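Local atomic coordinates of NAD-dependent epimerase/dehydratase (Bacteroides thetaiotaomicron, PDB entry 3DHN), a protein that probably binds NAD or NADP through a Rossmann-type domain and may act as an oxidoreductase, its substrate being unknown. Residues A[7-12]-A[72-77]. Sequence-based numbering, arbitrary orientation.
Sequences IVLIGA and ISAFNP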
loop_
_atom_site.group_PDB
_atom_site.type_symbol
_atom_site.label_atom_id
_atom_site.label_comp_id
_atom_site.label_asym_id
_atom_site.label_seq_id
_atom_site.Cartn_x
_atom_site.Cartn_y
_atom_site.Cartn_z
ATOM N N ILE A 7 -5.477 13.045 6.120
ATOM C CA ILE A 7 -5.525 11.765 5.426
ATOM C C ILE A 7 -6.202 10.665 6.232
ATOM O O ILE A 7 -6.314 10.742 7.462
ATOM C CB ILE A 7 -4.098 11.258 5.069
ATOM C CG1 ILE A 7 -3.365 10.806 6.337
ATOM C CG2 ILE A 7 -3.296 12.364 4.400
ATOM C CD1 ILE A 7 -1.969 10.249 6.081
ATOM N N VAL A 8 -6.653 9.641 5.517
ATOM C CA VAL A 8 -7.280 8.482 6.126
ATOM C C VAL A 8 -6.396 7.283 5.790
ATOM O O VAL A 8 -5.971 7.121 4.644
ATOM C CB VAL A 8 -8.671 8.211 5.546
ATOM C CG1 VAL A 8 -9.321 7.056 6.296
ATOM C CG2 VAL A 8 -9.524 9.466 5.627
ATOM N N LEU A 9 -6.115 6.452 6.789
ATOM C CA LEU A 9 -5.291 5.268 6.590
ATOM C C LEU A 9 -6.174 4.058 6.870
ATOM O O LEU A 9 -6.539 3.798 8.020
ATOM C CB LEU A 9 -4.105 5.281 7.556
ATOM C CG LEU A 9 -2.746 4.702 7.137
ATOM C CD1 LEU A 9 -1.935 4.455 8.402
ATOM C CD2 LEU A 9 -2.894 3.414 6.348
ATOM N N ILE A 10 -6.539 3.333 5.820
ATOM C CA ILE A 10 -7.382 2.150 5.969
ATOM C C ILE A 10 -6.530 0.900 6.200
ATOM O O ILE A 10 -5.644 0.570 5.397
ATOM C CB ILE A 10 -8.277 1.955 4.730
ATOM C CG1 ILE A 10 -9.248 3.140 4.608
ATOM C CG2 ILE A 10 -9.048 0.645 4.837
ATOM C CD1 ILE A 10 -10.116 3.113 3.369
ATOM N N GLY A 11 -6.799 0.216 7.308
ATOM C CA GLY A 11 -6.046 -0.973 7.645
ATOM C C GLY A 11 -4.750 -0.572 8.320
ATOM O O GLY A 11 -3.675 -1.092 8.000
ATOM N N ALA A 12 -4.858 0.365 9.258
ATOM C CA ALA A 12 -3.700 0.868 9.991
ATOM C C ALA A 12 -3.212 -0.109 11.052
ATOM O O ALA A 12 -2.945 0.283 12.188
ATOM C CB ALA A 12 -4.039 2.215 10.638
ATOM N N ILE A 72 -4.916 6.454 1.959
ATOM C CA ILE A 72 -3.934 5.401 1.762
ATOM C C ILE A 72 -4.575 4.138 2.321
ATOM O O ILE A 72 -5.101 4.148 3.437
ATOM C CB ILE A 72 -2.632 5.648 2.558
ATOM C CG1 ILE A 72 -1.963 6.943 2.103
ATOM C CG2 ILE A 72 -1.686 4.456 2.386
ATOM C CD1 ILE A 72 -0.782 7.354 2.983
ATOM N N SER A 73 -4.550 3.056 1.548
ATOM C CA SER A 73 -5.121 1.803 2.014
ATOM C C SER A 73 -4.071 0.702 2.135
ATOM O O SER A 73 -3.363 0.399 1.167
ATOM C CB SER A 73 -6.235 1.331 1.080
ATOM O OG SER A 73 -6.708 0.053 1.486
ATOM N N ALA A 74 -3.977 0.116 3.327
ATOM C CA ALA A 74 -3.045 -0.977 3.604
ATOM C C ALA A 74 -3.825 -2.263 3.914
ATOM O O ALA A 74 -3.327 -3.154 4.609
ATOM C CB ALA A 74 -2.141 -0.612 4.782
ATOM N N PHE A 75 -5.046 -2.352 3.393
ATOM C CA PHE A 75 -5.904 -3.512 3.605
ATOM C C PHE A 75 -5.312 -4.841 3.138
ATOM O O PHE A 75 -4.772 -4.953 2.034
ATOM C CB PHE A 75 -7.247 -3.314 2.897
ATOM C CG PHE A 75 -8.114 -4.546 2.887
ATOM C CD1 PHE A 75 -8.844 -4.912 4.013
ATOM C CD2 PHE A 75 -8.150 -5.374 1.768
ATOM C CE1 PHE A 75 -9.598 -6.091 4.029
ATOM C CE2 PHE A 75 -8.899 -6.554 1.769
ATOM C CZ PHE A 75 -9.624 -6.915 2.904
ATOM N N ASN A 76 -5.451 -5.849 3.993
ATOM C CA ASN A 76 -4.991 -7.207 3.726
ATOM C C ASN A 76 -5.790 -8.128 4.654
ATOM O O ASN A 76 -6.084 -7.763 5.790
ATOM C CB ASN A 76 -3.495 -7.336 4.022
ATOM C CG ASN A 76 -2.991 -8.764 3.874
ATOM O OD1 ASN A 76 -3.106 -9.371 2.811
ATOM N ND2 ASN A 76 -2.425 -9.305 4.948
ATOM N N PRO A 77 -6.177 -9.321 4.175
ATOM C CA PRO A 77 -5.928 -9.878 2.846
ATOM C C PRO A 77 -7.222 -10.059 2.061
ATOM O O PRO A 77 -8.113 -10.799 2.486
ATOM C CB PRO A 77 -5.259 -11.212 3.162
ATOM C CG PRO A 77 -5.849 -11.606 4.559
ATOM C CD PRO A 77 -6.605 -10.392 5.091
HETATM O O HOH W 1 -3.168 -3.498 7.205
#
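Two parallel strands, 6-10 and 70-73, lie side by side in the interior of the main sheet. Three backbone hydrogen bonds join them. Ile72 N donates a hydrogen bond to Val8 O at 3.0 Å. Ile10 N donates to Ile72 O at 2.9 Å. Ala74 N, just past the strand, reaches Ile10 O at 2.7 Å. Each donor sits nearly along the axis of its C=O. Ile72 bonds through N to Val8 and through O to Ile10, the residues on either side of its bridge partner Leu9, as in a parallel ladder.

The Ile72 side chain lies on the same face as Leu9. Its CB carries CG1 anti to the carbonyl carbon (chi1 -62°). The CG2 branch faces Leu9 CD2 at 4.3 Å. The other branch runs on extended through CG1 (chi2 172°), and its CD1 tip meets Ile7 CD1 at 4.4 Å. Helix 194-206 covers this side chain with Met201, Ile202 and Leu205. On the other face, Ile10 packs beside Ser73, whose OG accepts a weak bond from Phe75 N.

The segments stay close as far as Gly11 and Phe75 and separate after that. Gly11 has a positive phi of 82° and, having no side chain, lies close against the backbone of Ala74 and Phe75. Ala74 CB lies 3.6 Å from Gly11 O. A water bridges Gly11 O and Ala74 O by hydrogen bonds. Adjacent parallel strands 30-34, 6-10 and 70-73 belong to the central sheet of a Rossmann fold. A glycine turn leads from 6-10 to helix 14-25, consistent with its dinucleotide-binding end.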